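SusD-like carbohydrate binding protein BF1063 (Bacteroides fragilis NCTC 9343, PDB 3I4G) probably binds carbohydrate at the outer membrane, capturing glycans for uptake as SusD-family proteins do. Local coordinates at residues E238-S243 with R363-E368; K249-Y254 with N379-V384; S338-A343 with P478-Y483. One frame throughout, in Å; residues are numbered along the deposited sequence.

Contact 1. Residues E238-S243 with R363-E368; sequences ELFYPS and RKYFEE. With EDO (1,2-ethanediol), chain C.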
loop_
_atom_site.group_PDB
_atom_site.type_symbol
_atom_site.label_atom_id
_atom_site.label_comp_id
_atom_site.label_asym_id
_atom_site.label_seq_id
_atom_site.Cartn_x
_atom_site.Cartn_y
_atom_site.Cartn_z
ATOM N N GLU A 238 11.054 3.423 12.076
ATOM C CA GLU A 238 11.694 2.118 12.147
ATOM C C GLU A 238 10.806 0.975 11.741
ATOM O O GLU A 238 11.309 -0.113 11.481
ATOM C CB GLU A 238 12.291 1.888 13.571
ATOM C CG GLU A 238 13.582 2.704 13.734
ATOM C CD GLU A 238 14.178 2.659 15.123
ATOM O OE1 GLU A 238 13.626 2.008 16.006
ATOM O OE2 GLU A 238 15.250 3.300 15.313
ATOM N N LEU A 239 9.511 1.207 11.622
ATOM C CA LEU A 239 8.610 0.209 11.043
ATOM C C LEU A 239 8.954 -0.126 9.611
ATOM O O LEU A 239 8.600 -1.209 9.154
ATOM C CB LEU A 239 7.174 0.727 11.056
ATOM C CG LEU A 239 6.536 0.941 12.420
ATOM C CD1 LEU A 239 5.223 1.708 12.244
ATOM C CD2 LEU A 239 6.347 -0.396 13.152
ATOM N N PHE A 240 9.651 0.778 8.929
ATOM C CA PHE A 240 9.846 0.680 7.486
ATOM C C PHE A 240 11.270 0.490 7.102
ATOM O O PHE A 240 11.619 0.663 5.924
ATOM C CB PHE A 240 9.250 1.935 6.825
ATOM C CG PHE A 240 7.862 2.260 7.345
ATOM C CD1 PHE A 240 6.766 1.568 6.900
ATOM C CD2 PHE A 240 7.667 3.262 8.262
ATOM C CE1 PHE A 240 5.523 1.824 7.377
ATOM C CE2 PHE A 240 6.387 3.559 8.740
ATOM C CZ PHE A 240 5.310 2.826 8.298
ATOM N N TYR A 241 12.118 0.097 8.056
ATOM C CA TYR A 241 13.557 -0.055 7.830
ATOM C C TYR A 241 13.972 -1.517 7.927
ATOM O O TYR A 241 13.416 -2.248 8.747
ATOM C CB TYR A 241 14.367 0.726 8.854
ATOM C CG TYR A 241 14.248 2.213 8.887
ATOM C CD1 TYR A 241 13.755 2.973 7.831
ATOM C CD2 TYR A 241 14.729 2.880 9.995
ATOM C CE1 TYR A 241 13.710 4.372 7.908
ATOM C CE2 TYR A 241 14.715 4.233 10.077
ATOM C CZ TYR A 241 14.215 4.973 9.022
ATOM O OH TYR A 241 14.226 6.360 9.130
ATOM N N PRO A 242 14.935 -1.949 7.124
ATOM C CA PRO A 242 15.352 -3.340 7.212
ATOM C C PRO A 242 15.950 -3.756 8.573
ATOM O O PRO A 242 15.715 -4.894 9.013
ATOM C CB PRO A 242 16.388 -3.472 6.074
ATOM C CG PRO A 242 16.700 -2.169 5.601
ATOM C CD PRO A 242 15.580 -1.253 6.007
ATOM N N SER A 243 16.652 -2.853 9.245
ATOM C CA SER A 243 17.346 -3.226 10.480
ATOM C C SER A 243 16.425 -3.411 11.674
ATOM O O SER A 243 16.810 -4.050 12.652
ATOM C CB SER A 243 18.405 -2.172 10.851
ATOM O OG SER A 243 19.442 -2.081 9.882
ATOM N N ARG A 363 10.313 9.901 2.074
ATOM C CA ARG A 363 11.324 9.554 3.094
ATOM C C ARG A 363 11.091 8.142 3.636
ATOM O O ARG A 363 12.047 7.435 3.988
ATOM C CB ARG A 363 11.294 10.565 4.253
ATOM C CG ARG A 363 12.498 10.452 5.166
ATOM C CD ARG A 363 12.425 11.314 6.396
ATOM N NE ARG A 363 12.523 12.754 6.163
ATOM C CZ ARG A 363 13.665 13.434 6.102
ATOM N NH1 ARG A 363 14.836 12.814 6.123
ATOM N NH2 ARG A 363 13.643 14.746 5.949
ATOM N N LYS A 364 9.835 7.731 3.746
ATOM C CA LYS A 364 9.469 6.412 4.271
ATOM C C LYS A 364 10.194 5.328 3.487
ATOM O O LYS A 364 10.360 5.449 2.281
ATOM C CB LYS A 364 7.972 6.213 4.204
ATOM C CG LYS A 364 7.453 4.963 4.903
ATOM C CD LYS A 364 5.930 4.931 5.006
ATOM C CE LYS A 364 5.388 5.822 6.158
ATOM N NZ LYS A 364 3.897 5.809 6.281
ATOM N N TYR A 365 10.618 4.281 4.227
ATOM C CA TYR A 365 11.284 3.058 3.745
ATOM C C TYR A 365 12.797 3.175 3.566
ATOM O O TYR A 365 13.441 2.182 3.252
ATOM C CB TYR A 365 10.650 2.554 2.438
ATOM C CG TYR A 365 9.195 2.212 2.497
ATOM C CD1 TYR A 365 8.730 1.089 3.180
ATOM C CD2 TYR A 365 8.254 3.003 1.843
ATOM C CE1 TYR A 365 7.382 0.784 3.237
ATOM C CE2 TYR A 365 6.906 2.713 1.920
ATOM C CZ TYR A 365 6.471 1.598 2.591
ATOM O OH TYR A 365 5.149 1.300 2.604
ATOM N N PHE A 366 13.355 4.357 3.807
ATOM C CA PHE A 366 14.807 4.586 3.621
ATOM C C PHE A 366 15.518 4.804 4.936
ATOM O O PHE A 366 15.339 5.818 5.585
ATOM C CB PHE A 366 15.041 5.751 2.637
ATOM C CG PHE A 366 14.389 5.521 1.288
ATOM C CD1 PHE A 366 14.707 4.403 0.518
ATOM C CD2 PHE A 366 13.447 6.364 0.802
ATOM C CE1 PHE A 366 14.074 4.160 -0.680
ATOM C CE2 PHE A 366 12.821 6.112 -0.408
ATOM C CZ PHE A 366 13.135 5.026 -1.152
ATOM N N GLU A 367 16.300 3.792 5.333
ATOM C CA GLU A 367 17.078 3.809 6.575
ATOM C C GLU A 367 18.305 4.654 6.325
ATOM O O GLU A 367 19.372 4.120 5.991
ATOM C CB GLU A 367 17.383 2.358 6.967
ATOM C CG GLU A 367 18.123 2.190 8.287
ATOM C CD GLU A 367 18.360 0.723 8.649
ATOM O OE1 GLU A 367 17.540 -0.164 8.370
ATOM O OE2 GLU A 367 19.410 0.440 9.251
ATOM N N GLU A 368 18.201 5.952 6.606
ATOM C CA GLU A 368 19.169 6.950 6.159
ATOM C C GLU A 368 20.549 6.855 6.758
ATOM O O GLU A 368 21.491 7.259 6.112
ATOM C CB GLU A 368 18.634 8.364 6.450
ATOM C CG GLU A 368 17.340 8.671 5.713
ATOM C CD GLU A 368 16.760 9.986 6.188
ATOM O OE1 GLU A 368 17.461 10.998 6.121
ATOM O OE2 GLU A 368 15.561 10.008 6.614
HETATM C C1 EDO C . 16.852 0.563 1.487
HETATM O O1 EDO C . 15.793 -0.296 1.008
HETATM C C2 EDO C . 16.586 0.723 2.979
HETATM O O2 EDO C . 17.181 1.929 3.410
HETATM O O HOH W 1 12.534 -0.530 3.592
HETATM O O HOH W 2 14.038 7.802 6.800
HETATM O O HOH W 3 16.965 7.083 9.338
#
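A type II beta turn, R363 to F366, packs here against the loop F240-S243, whose F240 and Y241 rings meet the turn's K364 and Y365, and E367 just after it. K364 lays its aliphatic chain over one face of F240, with CD 3.7 Å from the ring centroid and almost on the ring normal, while L239 CB sits over the centre of the opposite face. A bend at chi3 (-79°) carries CE on across the ring toward F240 CE2 and CZ, and NZ goes on to a salt bridge with E451. The same phenyl ring turns its edge to the face of Y365 in a T-shaped pair, centroids 5.5 Å apart, planes at 76°. The backbones are close as well: Y365 CA directs its hydrogen at F240 O (3.3 Å), and one water lies within hydrogen-bonding distance of both F240 O and Y365 O.

Y241 receives E367 CA over one face, 3.7 Å from its centroid. From there the E367 side chain runs extended past the tyrosine, bringing OE1 to 3.3 Å from Y241 CB, and its carboxylate takes both the backbone N and the hydroxyl of S243. S243 N donates to E367 OE1 (3.0 Å) on the syn side; in the conformer described, S243 OG donates to the syn lone pair of E367 OE2 (2.6 Å). OE2 also bonds T370 OG1, so S243 N and T370 OG1 hold one oxygen each. At the far end of the tyrosine, Y241 OH reaches two waters, one of which also lies close to F366 O and E368 OE2. A beta turn packed on an aromatic loop, with a bidentate E367-S243 pairing at its side, thus joins the loop before strand 251-252 to the one before strand 380-386.

Contact 2. Residues K249-Y254 with N379-V384; sequences KENIFY and NGLTPV. With EDO (1,2-ethanediol), chain C.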
loop_
_atom_site.group_PDB
_atom_site.type_symbol
_atom_site.label_atom_id
_atom_site.label_comp_id
_atom_site.label_asym_id
_atom_site.label_seq_id
_atom_site.Cartn_x
_atom_site.Cartn_y
_atom_site.Cartn_z
ATOM N N LYS A 249 6.508 -5.568 17.357
ATOM C CA LYS A 249 5.245 -6.318 17.493
ATOM C C LYS A 249 4.117 -5.691 16.686
ATOM O O LYS A 249 2.944 -6.036 16.867
ATOM C CB LYS A 249 4.873 -6.415 18.974
ATOM C CG LYS A 249 5.879 -7.293 19.735
ATOM C CD LYS A 249 5.484 -7.528 21.156
ATOM C CE LYS A 249 6.381 -8.573 21.769
ATOM N NZ LYS A 249 5.894 -8.845 23.144
ATOM N N GLU A 250 4.465 -4.752 15.793
ATOM C CA GLU A 250 3.445 -4.048 15.000
ATOM C C GLU A 250 3.301 -4.597 13.579
ATOM O O GLU A 250 2.180 -4.708 13.062
ATOM C CB GLU A 250 3.754 -2.557 14.932
ATOM C CG GLU A 250 2.817 -1.778 14.006
ATOM C CD GLU A 250 2.712 -0.314 14.301
ATOM O OE1 GLU A 250 3.333 0.166 15.267
ATOM O OE2 GLU A 250 1.955 0.348 13.543
ATOM N N ASN A 251 4.412 -4.945 12.949
ATOM C CA ASN A 251 4.404 -5.411 11.562
ATOM C C ASN A 251 3.997 -6.889 11.540
ATOM O O ASN A 251 4.784 -7.770 11.805
ATOM C CB ASN A 251 5.757 -5.178 10.891
ATOM C CG ASN A 251 6.040 -3.710 10.627
ATOM O OD1 ASN A 251 5.117 -2.882 10.593
ATOM N ND2 ASN A 251 7.323 -3.374 10.469
ATOM N N ILE A 252 2.736 -7.115 11.220
ATOM C CA ILE A 252 2.105 -8.440 11.251
ATOM C C ILE A 252 2.473 -9.248 10.024
ATOM O O ILE A 252 2.811 -10.421 10.140
ATOM C CB ILE A 252 0.592 -8.281 11.389
ATOM C CG1 ILE A 252 0.259 -7.789 12.800
ATOM C CG2 ILE A 252 -0.143 -9.612 11.121
ATOM C CD1 ILE A 252 -1.169 -7.241 12.989
ATOM N N PHE A 253 2.379 -8.626 8.853
ATOM C CA PHE A 253 2.719 -9.269 7.574
ATOM C C PHE A 253 3.534 -8.262 6.783
ATOM O O PHE A 253 3.163 -7.096 6.706
ATOM C CB PHE A 253 1.467 -9.757 6.820
ATOM C CG PHE A 253 1.786 -10.606 5.613
ATOM C CD1 PHE A 253 2.332 -11.861 5.756
ATOM C CD2 PHE A 253 1.537 -10.150 4.331
ATOM C CE1 PHE A 253 2.698 -12.607 4.645
ATOM C CE2 PHE A 253 1.883 -10.927 3.221
ATOM C CZ PHE A 253 2.464 -12.133 3.382
ATOM N N TYR A 254 4.607 -8.704 6.154
ATOM C CA TYR A 254 5.542 -7.817 5.476
ATOM C C TYR A 254 6.330 -8.561 4.440
ATOM O O TYR A 254 6.357 -9.819 4.417
ATOM C CB TYR A 254 6.493 -7.192 6.513
ATOM C CG TYR A 254 7.123 -8.182 7.450
ATOM C CD1 TYR A 254 8.213 -8.960 7.037
ATOM C CD2 TYR A 254 6.637 -8.356 8.747
ATOM C CE1 TYR A 254 8.794 -9.892 7.935
ATOM C CE2 TYR A 254 7.210 -9.248 9.613
ATOM C CZ TYR A 254 8.281 -10.004 9.216
ATOM O OH TYR A 254 8.842 -10.923 10.105
ATOM N N ASN A 379 18.847 -4.201 0.854
ATOM C CA ASN A 379 18.026 -4.693 1.918
ATOM C C ASN A 379 16.812 -3.790 2.021
ATOM O O ASN A 379 16.886 -2.592 1.754
ATOM C CB ASN A 379 18.779 -4.645 3.246
ATOM C CG ASN A 379 19.901 -5.615 3.322
ATOM O OD1 ASN A 379 19.815 -6.754 2.875
ATOM N ND2 ASN A 379 20.969 -5.179 3.974
ATOM N N GLY A 380 15.685 -4.320 2.424
ATOM C CA GLY A 380 14.472 -3.524 2.586
ATOM C C GLY A 380 13.429 -4.254 3.369
ATOM O O GLY A 380 13.471 -5.479 3.501
ATOM N N LEU A 381 12.458 -3.520 3.901
ATOM C CA LEU A 381 11.352 -4.118 4.634
ATOM C C LEU A 381 10.119 -3.269 4.385
ATOM O O LEU A 381 10.081 -2.084 4.786
ATOM C CB LEU A 381 11.713 -4.221 6.105
ATOM C CG LEU A 381 10.825 -4.980 7.079
ATOM C CD1 LEU A 381 9.461 -4.296 7.264
ATOM C CD2 LEU A 381 10.651 -6.409 6.615
ATOM N N THR A 382 9.120 -3.855 3.727
ATOM C CA THR A 382 7.887 -3.125 3.396
ATOM C C THR A 382 6.693 -3.818 4.032
ATOM O O THR A 382 6.248 -4.891 3.559
ATOM C CB THR A 382 7.704 -2.984 1.889
ATOM O OG1 THR A 382 7.566 -4.280 1.307
ATOM C CG2 THR A 382 8.904 -2.280 1.276
ATOM N N PRO A 383 6.151 -3.248 5.118
ATOM C CA PRO A 383 4.963 -3.845 5.717
ATOM C C PRO A 383 3.750 -3.882 4.800
ATOM O O PRO A 383 3.538 -2.954 3.998
ATOM C CB PRO A 383 4.682 -2.917 6.900
ATOM C CG PRO A 383 6.050 -2.363 7.245
ATOM C CD PRO A 383 6.648 -2.113 5.928
ATOM N N VAL A 384 2.978 -4.964 4.938
ATOM C CA VAL A 384 1.724 -5.162 4.233
ATOM C C VAL A 384 0.562 -4.960 5.199
ATOM O O VAL A 384 -0.437 -4.321 4.871
ATOM C CB VAL A 384 1.700 -6.553 3.586
ATOM C CG1 VAL A 384 0.380 -6.764 2.895
ATOM C CG2 VAL A 384 2.833 -6.694 2.567
HETATM C C1 EDO C . 16.852 0.563 1.487
HETATM O O1 EDO C . 15.793 -0.296 1.008
HETATM C C2 EDO C . 16.586 0.723 2.979
HETATM O O2 EDO C . 17.181 1.929 3.410
#
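The two-stranded antiparallel sheet of strands 254-257 and 380-386 includes this contact, where Y254 and P383 face each other as a non-hydrogen-bonded pair with their CA atoms 4.0 Å apart. Y254 CB rests near P383 CA, and its ring swings off toward L381, whose CD2 meets Y254 CD1 at 3.6 Å. Next to this pair, V384 N donates to F253 O (2.8 Å, 158° at the hydrogen). Beside it is a classic beta bulge, I252 and F253 both facing I385, and the chain turns a corner at F253. The side chains of F253 and V384 run alongside each other in the same direction, with V384 CG1 at the edge of the phenyl ring and F253 CD2 3.7 Å from V384 CB. W48 and F127 meet the F253 ring edge-to-face, and V384 also touches F203 of helix 197-211. N251 presses its amide on the proline ring: OD1 is 3.5 Å from P383 CG, and ND2, which lies 4.0 Å from L381 CD1, donates to G245 O and L239 O. These two carbonyls engage ND2 and so fix which way the amide is turned.

Contact 3. Residues S338-A343 with P478-Y483; sequences SPDYSA and PGSTQY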
loop_
_atom_site.group_PDB
_atom_site.type_symbol
_atom_site.label_atom_id
_atom_site.label_comp_id
_atom_site.label_asym_id
_atom_site.label_seq_id
_atom_site.Cartn_x
_atom_site.Cartn_y
_atom_site.Cartn_z
ATOM N N SER A 338 13.815 23.073 -6.832
ATOM C CA SER A 338 13.088 24.314 -7.013
ATOM C C SER A 338 13.005 24.673 -8.470
ATOM O O SER A 338 13.915 24.339 -9.240
ATOM C CB SER A 338 13.849 25.458 -6.335
ATOM O OG SER A 338 13.291 26.743 -6.679
ATOM N N PRO A 339 11.954 25.391 -8.888
ATOM C CA PRO A 339 11.957 25.909 -10.251
ATOM C C PRO A 339 13.161 26.811 -10.583
ATOM O O PRO A 339 13.447 27.050 -11.766
ATOM C CB PRO A 339 10.673 26.748 -10.301
ATOM C CG PRO A 339 9.783 26.120 -9.266
ATOM C CD PRO A 339 10.708 25.719 -8.175
ATOM N N ASP A 340 13.850 27.306 -9.555
ATOM C CA ASP A 340 14.935 28.246 -9.764
ATOM C C ASP A 340 16.316 27.616 -9.897
ATOM O O ASP A 340 17.289 28.308 -10.209
ATOM C CB ASP A 340 15.030 29.218 -8.584
ATOM C CG ASP A 340 13.882 30.164 -8.482
ATOM O OD1 ASP A 340 12.952 30.065 -9.291
ATOM O OD2 ASP A 340 13.951 31.070 -7.590
ATOM N N TYR A 341 16.420 26.315 -9.657
ATOM C CA TYR A 341 17.720 25.647 -9.590
ATOM C C TYR A 341 18.126 25.026 -10.937
ATOM O O TYR A 341 17.417 25.161 -11.929
ATOM C CB TYR A 341 17.750 24.620 -8.443
ATOM C CG TYR A 341 17.412 25.142 -7.043
ATOM C CD1 TYR A 341 17.405 26.508 -6.726
ATOM C CD2 TYR A 341 17.161 24.254 -6.015
ATOM C CE1 TYR A 341 17.069 26.946 -5.450
ATOM C CE2 TYR A 341 16.838 24.700 -4.754
ATOM C CZ TYR A 341 16.780 26.022 -4.476
ATOM O OH TYR A 341 16.421 26.432 -3.191
ATOM N N SER A 342 19.305 24.414 -10.971
ATOM C CA SER A 342 19.879 23.910 -12.199
ATOM C C SER A 342 19.411 22.541 -12.639
ATOM O O SER A 342 19.552 21.559 -11.899
ATOM C CB SER A 342 21.399 23.839 -12.005
ATOM O OG SER A 342 21.997 23.340 -13.178
ATOM N N ALA A 343 18.885 22.445 -13.849
ATOM C CA ALA A 343 18.476 21.156 -14.401
ATOM C C ALA A 343 19.679 20.223 -14.608
ATOM O O ALA A 343 19.578 19.000 -14.481
ATOM C CB ALA A 343 17.695 21.344 -15.702
ATOM N N PRO A 478 6.699 30.230 -2.805
ATOM C CA PRO A 478 6.531 31.680 -2.817
ATOM C C PRO A 478 7.845 32.410 -3.073
ATOM O O PRO A 478 7.814 33.503 -3.613
ATOM C CB PRO A 478 5.968 31.990 -1.413
ATOM C CG PRO A 478 6.391 30.858 -0.565
ATOM C CD PRO A 478 6.262 29.656 -1.524
ATOM N N GLY A 479 8.987 31.859 -2.709
ATOM C CA GLY A 479 10.246 32.579 -2.923
ATOM C C GLY A 479 10.872 32.357 -4.276
ATOM O O GLY A 479 11.956 32.856 -4.509
ATOM N N SER A 480 10.224 31.616 -5.167
ATOM C CA SER A 480 10.800 31.334 -6.476
ATOM C C SER A 480 10.619 32.437 -7.482
ATOM O O SER A 480 9.504 32.914 -7.675
ATOM C CB SER A 480 10.152 30.042 -7.009
ATOM O OG SER A 480 10.412 29.825 -8.397
ATOM N N THR A 481 11.725 32.823 -8.123
ATOM C CA THR A 481 11.718 33.852 -9.138
ATOM C C THR A 481 11.180 33.339 -10.462
ATOM O O THR A 481 10.611 34.115 -11.222
ATOM C CB THR A 481 13.146 34.411 -9.405
ATOM O OG1 THR A 481 13.969 33.363 -9.911
ATOM C CG2 THR A 481 13.750 34.966 -8.137
ATOM N N GLN A 482 11.373 32.051 -10.744
ATOM C CA GLN A 482 10.961 31.463 -12.012
ATOM C C GLN A 482 9.567 30.872 -11.997
ATOM O O GLN A 482 9.006 30.624 -13.067
ATOM C CB GLN A 482 11.924 30.346 -12.404
ATOM C CG GLN A 482 13.383 30.756 -12.449
ATOM C CD GLN A 482 13.597 31.904 -13.385
ATOM O OE1 GLN A 482 13.898 33.019 -12.955
ATOM N NE2 GLN A 482 13.356 31.666 -14.658
ATOM N N TYR A 483 8.978 30.706 -10.818
ATOM C CA TYR A 483 7.669 30.068 -10.691
ATOM C C TYR A 483 6.595 30.648 -11.586
ATOM O O TYR A 483 5.917 29.917 -12.349
ATOM C CB TYR A 483 7.205 30.182 -9.226
ATOM C CG TYR A 483 5.789 29.701 -9.026
ATOM C CD1 TYR A 483 5.520 28.363 -8.847
ATOM C CD2 TYR A 483 4.718 30.579 -9.008
ATOM C CE1 TYR A 483 4.221 27.887 -8.692
ATOM C CE2 TYR A 483 3.424 30.118 -8.825
ATOM C CZ TYR A 483 3.187 28.768 -8.657
ATOM O OH TYR A 483 1.883 28.369 -8.497
#
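D340 reaches across to S480, T481 and Q482 with its carboxylate, and the side chain can be followed outward from the backbone. D340 N donates to S338 OG (3.0 Å), an ST turn set within the type I beta turn from S338 to Y341. From CB, chi1 (-68°) places CG beside the residue's own N, and the carboxylate it carries reaches the S480-Q482 turn; the approach of this carbon to T481 N and S480 OG reflects the bonds made by the two oxygens beyond it. OD1 accepts twice. S480 OG donates to D340 OD1 at 2.7 Å from above the carboxylate plane. Q482 N donates to D340 OD1 at 2.9 Å from the other face of that plane, on the syn side. Q482 CB and CG pack against D340 OD1 too, each 3.3 Å away. The second oxygen, D340 OD2, offers its syn lone pair to T481 N (2.9 Å, 163° at the hydrogen). T481 OG1 stands 3.3 Å from D340 OD2.

The segment gripped in this way is the turn leading into helix 483-486. S480 OG, besides donating to the aspartate, accepts a weak capping bond from Y483 N, while the aspartate takes the backbone N-H groups of the two residues between; its negative charge would suit this helix start. P339 CB touches S480 OG at 3.6 Å, and the proline ring also packs on W498 of strand 497-502.

Contacts 1 and 2 are neighbours, their centres 10 Å apart. L239 O of contact 1 packs on P383 CG of contact 2, and one bound ethanediol, probably from the crystallisation liquor, bridges E367 N and N379 O. Strand 380-386, a partner in contact 2, also takes side chains of contact 1. Contact 3 is more peripheral, about 30 Å from contact 1 and 38 Å from contact 2 between centres. Along the chain the first segments come in the order 238-243, 249-254, 338-343 and their partners follow as 363-368, 379-384, 478-483, so all three pairings interleave and tie distant parts of the SusD-family region together.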